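PDB 3O5V: X-PRO dipeptidase from Streptococcus pyogenes M1 GAS, which probably acts as a manganese-dependent proline dipeptidase of the M24B family, represented here by its creatinase/prolidase N-terminal domain alone. Local coordinates for residues F46-L51 / A88-T93; I98-D103 / G119-L124. All coordinates share one frame; numbering follows the deposited sequence.

Interaction 1: residues F46-L51 / A88-T93; sequences FVYHDL and AVLPNT
The ring of F46 lies under the methyl CD1 of L90, which sits almost exactly over its centre in a CH-pi contact, 3.9 Å from the ring centroid and 8° off the normal. The two side chains cross at about a right angle, so the leucine spreads its fork over the phenylalanine: CD1 takes the middle of the face, while L90 CD2 bears on F46 CD2 at 3.8 Å. L90 is the first residue to leave helical geometry after helix 82-89, and a branched aliphatic suits this buried place among F46, V54 and F117. F117, from a loop, touches both F46 and L90, and V54 of strand 54-58 also meets the leucine.

Two residues along strand 44-48, Y48 points the same way and carries the polar part of the contact. Its CG is anti to the carbonyl carbon (chi1 -70°), which sends the phenol out to the backbone beyond the helix. There Y48 OH donates to N92 O at 2.6 Å; the acceptor lies in the ring plane and offers a lone pair, with a C=O...donor angle of 144°. The hydroxyl also passes L90 CD1 at 3.5 Å. P91 meets the tyrosine tip to tip, its CG 3.8 Å from Y48 CE1, and L51 CD2 lies above one ring face, offset toward the rim, while also reaching P91 CG at 3.9 Å. The compact ring of the exposed P91 thus rests against both Y48 and L51.

A short, lone-pair-directed bond set among aliphatic carbons gives a buried phenol a partner and should restrain the N92 carbonyl, while the CH-pi packing of L90 on F46 supplies the apolar grip; together they tie the chain leaving helix 82-89 to the end of strand 44-48.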
ATOM      1  N   PHE A  46       1.286  -1.972  -0.318  1.00 22.02           N
ATOM      2  CA  PHE A  46       2.369  -1.891   0.673  1.00 23.25           C
ATOM      3  C   PHE A  46       3.684  -2.248   0.002  1.00 23.31           C
ATOM      4  O   PHE A  46       3.897  -3.410  -0.388  1.00 24.83           O
ATOM      5  CB  PHE A  46       2.092  -2.862   1.830  1.00 22.59           C
ATOM      6  CG  PHE A  46       0.865  -2.516   2.630  1.00 23.69           C
ATOM      7  CD1 PHE A  46       0.927  -1.548   3.642  1.00 24.45           C
ATOM      8  CD2 PHE A  46      -0.356  -3.127   2.357  1.00 25.94           C
ATOM      9  CE1 PHE A  46      -0.211  -1.210   4.378  1.00 24.13           C
ATOM     10  CE2 PHE A  46      -1.501  -2.807   3.095  1.00 25.50           C
ATOM     11  CZ  PHE A  46      -1.432  -1.846   4.103  1.00 25.44           C
ATOM     12  N   VAL A  47       4.557  -1.257  -0.152  1.00 22.74           N
ATOM     13  CA  VAL A  47       5.877  -1.495  -0.755  1.00 22.98           C
ATOM     14  C   VAL A  47       6.974  -1.392   0.311  1.00 23.54           C
ATOM     15  O   VAL A  47       7.429  -0.298   0.670  1.00 22.98           O
ATOM     16  CB  VAL A  47       6.152  -0.532  -1.948  1.00 22.72           C
ATOM     17  CG1 VAL A  47       7.471  -0.873  -2.626  1.00 22.23           C
ATOM     18  CG2 VAL A  47       4.996  -0.579  -2.949  1.00 21.73           C
ATOM     19  N   TYR A  48       7.366  -2.549   0.831  1.00 24.23           N
ATOM     20  CA  TYR A  48       8.475  -2.665   1.784  1.00 25.50           C
ATOM     21  C   TYR A  48       9.787  -2.357   1.093  1.00 26.25           C
ATOM     22  O   TYR A  48       9.929  -2.652  -0.097  1.00 26.63           O
ATOM     23  CB  TYR A  48       8.538  -4.091   2.314  1.00 25.43           C
ATOM     24  CG  TYR A  48       7.392  -4.427   3.232  1.00 25.19           C
ATOM     25  CD1 TYR A  48       6.255  -5.071   2.749  1.00 25.74           C
ATOM     26  CD2 TYR A  48       7.439  -4.076   4.590  1.00 25.46           C
ATOM     27  CE1 TYR A  48       5.188  -5.373   3.602  1.00 27.06           C
ATOM     28  CE2 TYR A  48       6.385  -4.371   5.442  1.00 26.05           C
ATOM     29  CZ  TYR A  48       5.272  -5.024   4.946  1.00 26.65           C
ATOM     30  OH  TYR A  48       4.224  -5.319   5.791  1.00 28.84           O
ATOM     31  N   HIS A  49      10.746  -1.770   1.814  1.00 26.99           N
ATOM     32  CA  HIS A  49      12.045  -1.475   1.187  1.00 28.99           C
ATOM     33  C   HIS A  49      12.791  -2.773   0.818  1.00 29.89           C
ATOM     34  O   HIS A  49      13.595  -2.787  -0.115  1.00 30.26           O
ATOM     35  CB  HIS A  49      12.900  -0.523   2.043  1.00 29.10           C
ATOM     36  CG  HIS A  49      13.665  -1.192   3.143  1.00 29.73           C
ATOM     37  ND1 HIS A  49      13.057  -1.729   4.260  1.00 32.57           N
ATOM     38  CD2 HIS A  49      14.995  -1.388   3.311  1.00 30.55           C
ATOM     39  CE1 HIS A  49      13.980  -2.238   5.062  1.00 31.94           C
ATOM     40  NE2 HIS A  49      15.164  -2.048   4.506  1.00 32.28           N
ATOM     41  N   ASP A  50      12.469  -3.871   1.501  1.00 31.36           N
ATOM     42  CA  ASP A  50      13.203  -5.132   1.314  1.00 32.99           C
ATOM     43  C   ASP A  50      12.334  -6.339   0.941  1.00 33.33           C
ATOM     44  O   ASP A  50      12.702  -7.123   0.056  1.00 35.38           O
ATOM     45  CB  ASP A  50      14.056  -5.447   2.549  1.00 33.58           C
ATOM     46  CG  ASP A  50      13.264  -5.378   3.852  1.00 35.16           C
ATOM     47  OD1 ASP A  50      12.076  -4.943   3.861  1.00 38.08           O
ATOM     48  OD2 ASP A  50      13.843  -5.742   4.887  1.00 38.64           O
ATOM     49  N   LEU A  51      11.182  -6.476   1.587  1.00 32.34           N
ATOM     50  CA  LEU A  51      10.279  -7.622   1.380  1.00 30.94           C
ATOM     51  C   LEU A  51       9.473  -7.530   0.080  1.00 29.34           C
ATOM     52  O   LEU A  51       9.481  -6.492  -0.591  1.00 28.82           O
ATOM     53  CB  LEU A  51       9.315  -7.711   2.571  1.00 31.35           C
ATOM     54  CG  LEU A  51       9.728  -8.376   3.898  1.00 33.48           C
ATOM     55  CD1 LEU A  51      11.238  -8.622   4.082  1.00 35.78           C
ATOM     56  CD2 LEU A  51       9.135  -7.595   5.078  1.00 34.11           C
ATOM     57  N   ALA A  88      -3.193  -9.024  10.204  1.00 32.71           N
ATOM     58  CA  ALA A  88      -3.109 -10.487  10.120  1.00 32.84           C
ATOM     59  C   ALA A  88      -2.306 -10.983   8.912  1.00 33.12           C
ATOM     60  O   ALA A  88      -1.591 -11.991   9.020  1.00 33.25           O
ATOM     61  CB  ALA A  88      -4.514 -11.112  10.124  1.00 33.07           C
ATOM     62  N   VAL A  89      -2.392 -10.276   7.778  1.00 32.58           N
ATOM     63  CA  VAL A  89      -1.798 -10.773   6.517  1.00 32.39           C
ATOM     64  C   VAL A  89      -0.389 -10.258   6.172  1.00 32.55           C
ATOM     65  O   VAL A  89       0.344 -10.918   5.431  1.00 32.43           O
ATOM     66  CB  VAL A  89      -2.732 -10.570   5.276  1.00 32.04           C
ATOM     67  CG1 VAL A  89      -4.098 -11.180   5.527  1.00 32.73           C
ATOM     68  CG2 VAL A  89      -2.845  -9.078   4.878  1.00 31.95           C
ATOM     69  N   LEU A  90      -0.028  -9.083   6.679  1.00 32.37           N
ATOM     70  CA  LEU A  90       1.261  -8.472   6.347  1.00 32.87           C
ATOM     71  C   LEU A  90       2.415  -9.170   7.085  1.00 33.54           C
ATOM     72  O   LEU A  90       2.228  -9.632   8.212  1.00 32.94           O
ATOM     73  CB  LEU A  90       1.259  -6.986   6.691  1.00 32.38           C
ATOM     74  CG  LEU A  90       0.485  -6.001   5.806  1.00 31.82           C
ATOM     75  CD1 LEU A  90       0.857  -4.613   6.216  1.00 29.81           C
ATOM     76  CD2 LEU A  90       0.817  -6.177   4.347  1.00 30.93           C
ATOM     77  N   PRO A  91       3.607  -9.233   6.457  1.00 34.44           N
ATOM     78  CA  PRO A  91       4.749  -9.908   7.112  1.00 34.98           C
ATOM     79  C   PRO A  91       5.306  -9.141   8.309  1.00 35.79           C
ATOM     80  O   PRO A  91       5.902  -9.740   9.205  1.00 36.17           O
ATOM     81  CB  PRO A  91       5.805  -9.982   6.002  1.00 35.39           C
ATOM     82  CG  PRO A  91       5.409  -8.888   5.012  1.00 35.50           C
ATOM     83  CD  PRO A  91       3.916  -8.820   5.069  1.00 34.17           C
ATOM     84  N   ASN A  92       5.100  -7.826   8.326  1.00 35.82           N
ATOM     85  CA  ASN A  92       5.798  -6.938   9.243  1.00 36.49           C
ATOM     86  C   ASN A  92       5.066  -5.602   9.369  1.00 36.25           C
ATOM     87  O   ASN A  92       4.662  -5.029   8.364  1.00 36.14           O
ATOM     88  CB  ASN A  92       7.222  -6.698   8.709  1.00 36.97           C
ATOM     89  CG  ASN A  92       8.075  -5.890   9.651  1.00 38.29           C
ATOM     90  OD1 ASN A  92       8.908  -6.438  10.376  1.00 43.39           O
ATOM     91  ND2 ASN A  92       7.894  -4.583   9.642  1.00 40.17           N
ATOM     92  N   THR A  93       4.899  -5.108  10.594  1.00 36.43           N
ATOM     93  CA  THR A  93       4.320  -3.773  10.802  1.00 36.78           C
ATOM     94  C   THR A  93       5.239  -2.865  11.637  1.00 36.47           C
ATOM     95  O   THR A  93       4.799  -1.860  12.195  1.00 36.04           O
ATOM     96  CB  THR A  93       2.897  -3.851  11.422  1.00 36.88           C
ATOM     97  OG1 THR A  93       2.972  -4.496  12.694  1.00 37.83           O
ATOM     98  CG2 THR A  93       1.944  -4.639  10.523  1.00 37.39           C
TER

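Interaction 2: residues I98-D103 / G119-L124; sequences IYAEFD and GQFNNL
Strands 98-100 and 120-123 run parallel, their short axes crossing at -41°, joined by four backbone bonds: I98 N to Q120 O, N122 N to I98 O at 2.6 Å, A100 N to N122 O, and L124 N to A100 O. The first three donors approach nearly along the C=O axis, whereas L124 N comes from above the carbonyl plane of A100, where the strand ends.

On one face I98 and F121 point the same way side by side. Branched I98 offers the flat ring two methyls: CG2 lies over one face of F121, displaced toward the rim, 4.1 Å from the centroid, and I98 CD1 meets F121 CE2 at 3.8 Å. F110 of helix 107-114 packs edge-to-face on F121. On the other face N122 CB stands over the centre of the Y99 ring, 3.7 Å from the centroid, the amide plane turned 78° to it; a partly exposed asparagine can thus pack through CB and still reach water. L124 CG presses on Y99 CB at 3.5 Å. The exposed F102 ring has N123 CA over its centre, the N123 amide nearly parallel (10°) beside CB and CG.

These elements form a beta-alpha-beta unit through helix 107-114. Nonpolar groups line the helix side, while opposite them the polar ends of Y99 and N122 share one water, bound weakly by N122 OD1.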
ATOM      1  N   ILE A  98       7.647   5.619   7.641  1.00 31.38           N
ATOM      2  CA  ILE A  98       6.684   5.223   6.608  1.00 29.96           C
ATOM      3  C   ILE A  98       6.382   6.401   5.681  1.00 29.97           C
ATOM      4  O   ILE A  98       6.260   7.545   6.127  1.00 30.01           O
ATOM      5  CB  ILE A  98       5.387   4.663   7.240  1.00 29.92           C
ATOM      6  CG1 ILE A  98       5.715   3.454   8.112  1.00 29.71           C
ATOM      7  CG2 ILE A  98       4.342   4.277   6.183  1.00 27.94           C
ATOM      8  CD1 ILE A  98       4.599   3.072   9.035  1.00 31.85           C
ATOM      9  N   TYR A  99       6.304   6.127   4.383  1.00 28.51           N
ATOM     10  CA  TYR A  99       5.814   7.108   3.431  1.00 28.15           C
ATOM     11  C   TYR A  99       4.387   6.786   2.973  1.00 27.41           C
ATOM     12  O   TYR A  99       4.072   5.626   2.719  1.00 27.45           O
ATOM     13  CB  TYR A  99       6.763   7.190   2.242  1.00 28.65           C
ATOM     14  CG  TYR A  99       7.935   8.105   2.510  1.00 29.46           C
ATOM     15  CD1 TYR A  99       7.964   9.393   1.976  1.00 30.16           C
ATOM     16  CD2 TYR A  99       9.000   7.694   3.312  1.00 31.45           C
ATOM     17  CE1 TYR A  99       9.026  10.248   2.222  1.00 31.19           C
ATOM     18  CE2 TYR A  99      10.078   8.552   3.572  1.00 31.06           C
ATOM     19  CZ  TYR A  99      10.078   9.822   3.022  1.00 32.42           C
ATOM     20  OH  TYR A  99      11.126  10.678   3.267  1.00 32.84           O
ATOM     21  N   ALA A 100       3.528   7.805   2.884  1.00 26.36           N
ATOM     22  CA  ALA A 100       2.162   7.626   2.366  1.00 26.07           C
ATOM     23  C   ALA A 100       1.710   8.840   1.549  1.00 26.10           C
ATOM     24  O   ALA A 100       2.326   9.899   1.628  1.00 25.92           O
ATOM     25  CB  ALA A 100       1.170   7.324   3.515  1.00 25.92           C
ATOM     26  N   GLU A 101       0.654   8.678   0.751  1.00 25.27           N
ATOM     27  CA  GLU A 101       0.205   9.726  -0.175  1.00 25.56           C
ATOM     28  C   GLU A 101      -0.764  10.669   0.522  1.00 26.33           C
ATOM     29  O   GLU A 101      -1.988  10.452   0.494  1.00 25.50           O
ATOM     30  CB  GLU A 101      -0.486   9.127  -1.411  1.00 24.83           C
ATOM     31  CG  GLU A 101       0.383   8.208  -2.218  1.00 25.36           C
ATOM     32  CD  GLU A 101      -0.341   7.694  -3.444  1.00 26.28           C
ATOM     33  OE1 GLU A 101      -1.014   6.642  -3.349  1.00 25.73           O
ATOM     34  OE2 GLU A 101      -0.243   8.353  -4.501  1.00 26.21           O
ATOM     35  N   PHE A 102      -0.214  11.728   1.115  1.00 27.53           N
ATOM     36  CA  PHE A 102      -1.007  12.671   1.919  1.00 29.06           C
ATOM     37  C   PHE A 102      -2.050  13.431   1.083  1.00 29.28           C
ATOM     38  O   PHE A 102      -3.051  13.905   1.640  1.00 29.43           O
ATOM     39  CB  PHE A 102      -0.095  13.665   2.656  1.00 29.17           C
ATOM     40  CG  PHE A 102       0.626  13.100   3.873  1.00 31.29           C
ATOM     41  CD1 PHE A 102       0.557  11.746   4.224  1.00 33.01           C
ATOM     42  CD2 PHE A 102       1.406  13.954   4.667  1.00 33.26           C
ATOM     43  CE1 PHE A 102       1.236  11.260   5.355  1.00 34.39           C
ATOM     44  CE2 PHE A 102       2.089  13.485   5.785  1.00 33.59           C
ATOM     45  CZ  PHE A 102       2.006  12.132   6.133  1.00 34.99           C
ATOM     46  N   ASP A 103      -1.838  13.534  -0.235  1.00 29.47           N
ATOM     47  CA  ASP A 103      -2.848  14.160  -1.116  1.00 30.30           C
ATOM     48  C   ASP A 103      -4.071  13.309  -1.446  1.00 29.29           C
ATOM     49  O   ASP A 103      -5.035  13.809  -2.035  1.00 29.05           O
ATOM     50  CB  ASP A 103      -2.245  14.681  -2.420  1.00 31.62           C
ATOM     51  CG  ASP A 103      -1.845  16.139  -2.330  1.00 35.94           C
ATOM     52  OD1 ASP A 103      -2.463  16.895  -1.544  1.00 39.55           O
ATOM     53  OD2 ASP A 103      -0.904  16.521  -3.047  1.00 41.16           O
ATOM     54  N   GLY A 119       5.020   3.639  13.528  1.00 35.67           N
ATOM     55  CA  GLY A 119       6.092   4.472  12.977  1.00 36.08           C
ATOM     56  C   GLY A 119       5.706   5.885  12.565  1.00 36.21           C
ATOM     57  O   GLY A 119       4.530   6.261  12.598  1.00 36.48           O
ATOM     58  N   GLN A 120       6.711   6.663  12.173  1.00 36.03           N
ATOM     59  CA  GLN A 120       6.532   8.030  11.706  1.00 36.25           C
ATOM     60  C   GLN A 120       6.108   8.063  10.241  1.00 35.21           C
ATOM     61  O   GLN A 120       6.787   7.481   9.393  1.00 34.96           O
ATOM     62  CB  GLN A 120       7.858   8.783  11.835  1.00 37.13           C
ATOM     63  CG  GLN A 120       7.709  10.269  11.971  1.00 41.35           C
ATOM     64  CD  GLN A 120       7.056  10.642  13.292  1.00 46.61           C
ATOM     65  OE1 GLN A 120       6.252  11.568  13.356  1.00 49.61           O
ATOM     66  NE2 GLN A 120       7.386   9.900  14.357  1.00 49.20           N
ATOM     67  N   PHE A 121       5.024   8.780   9.945  1.00 34.27           N
ATOM     68  CA  PHE A 121       4.537   8.923   8.569  1.00 33.91           C
ATOM     69  C   PHE A 121       5.052  10.187   7.895  1.00 33.90           C
ATOM     70  O   PHE A 121       5.023  11.278   8.489  1.00 33.84           O
ATOM     71  CB  PHE A 121       3.006   8.904   8.525  1.00 33.87           C
ATOM     72  CG  PHE A 121       2.411   7.532   8.660  1.00 34.03           C
ATOM     73  CD1 PHE A 121       1.749   6.939   7.587  1.00 33.54           C
ATOM     74  CD2 PHE A 121       2.502   6.833   9.860  1.00 33.14           C
ATOM     75  CE1 PHE A 121       1.188   5.670   7.710  1.00 33.12           C
ATOM     76  CE2 PHE A 121       1.950   5.560   9.992  1.00 34.02           C
ATOM     77  CZ  PHE A 121       1.297   4.977   8.906  1.00 34.97           C
ATOM     78  N   ASN A 122       5.515  10.017   6.657  1.00 33.22           N
ATOM     79  CA  ASN A 122       6.025  11.105   5.818  0.50 33.30           C
ATOM     80  C   ASN A 122       5.267  11.151   4.493  1.00 33.26           C
ATOM     81  O   ASN A 122       4.710  10.140   4.062  1.00 32.56           O
ATOM     82  CB  ASN A 122       7.520  10.920   5.533  0.50 33.30           C
ATOM     83  CG  ASN A 122       8.384  11.080   6.773  0.50 34.22           C
ATOM     84  OD1 ASN A 122       9.513  10.583   6.824  0.50 35.33           O
ATOM     85  ND2 ASN A 122       7.864  11.782   7.776  0.50 33.88           N
ATOM     86  N   ASN A 123       5.256  12.318   3.849  1.00 33.47           N
ATOM     87  CA  ASN A 123       4.523  12.532   2.593  1.00 34.20           C
ATOM     88  C   ASN A 123       5.231  11.986   1.335  1.00 34.30           C
ATOM     89  O   ASN A 123       6.350  12.381   1.023  1.00 33.32           O
ATOM     90  CB  ASN A 123       4.221  14.030   2.420  1.00 34.28           C
ATOM     91  CG  ASN A 123       3.206  14.321   1.318  1.00 35.57           C
ATOM     92  OD1 ASN A 123       3.009  15.483   0.943  1.00 39.82           O
ATOM     93  ND2 ASN A 123       2.554  13.297   0.808  1.00 33.99           N
ATOM     94  N   LEU A 124       4.542  11.097   0.622  1.00 35.00           N
ATOM     95  CA  LEU A 124       5.020  10.490  -0.626  1.00 36.23           C
ATOM     96  C   LEU A 124       4.710  11.296  -1.880  1.00 37.21           C
ATOM     97  O   LEU A 124       5.208  10.981  -2.966  1.00 37.04           O
ATOM     98  CB  LEU A 124       4.342   9.142  -0.835  1.00 36.29           C
ATOM     99  CG  LEU A 124       5.099   7.830  -0.746  1.00 36.80           C
ATOM    100  CD1 LEU A 124       4.107   6.681  -1.004  1.00 35.76           C
ATOM    101  CD2 LEU A 124       6.311   7.774  -1.679  1.00 35.52           C
TER
HETATM  102  O   HOH W   1      12.712  10.086   5.801  1.00 42.46           O

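How the interactions relate
Both contacts belong to the creatinase/prolidase N-terminal domain and reach the same mixed six-stranded sheet, at different strands. Interaction 1 fastens the chain after helix 82-89 to strand 44-48; interaction 2 pairs strand 97-100 with the outermost strand, 120-123. Strand 19-22 lies between 44-48 and 97-100, which separates the two sites: their centres are 15 Å apart, their nearest atoms about 6 Å, without touching. Along the chain they come in series, strand 97-100 being the next secondary-structure element after helix 82-89. F117 touches F46 and L90 in the first and I98 in the second. Both are structural packing, securing different strands of one sheet, interaction 2 at its edge.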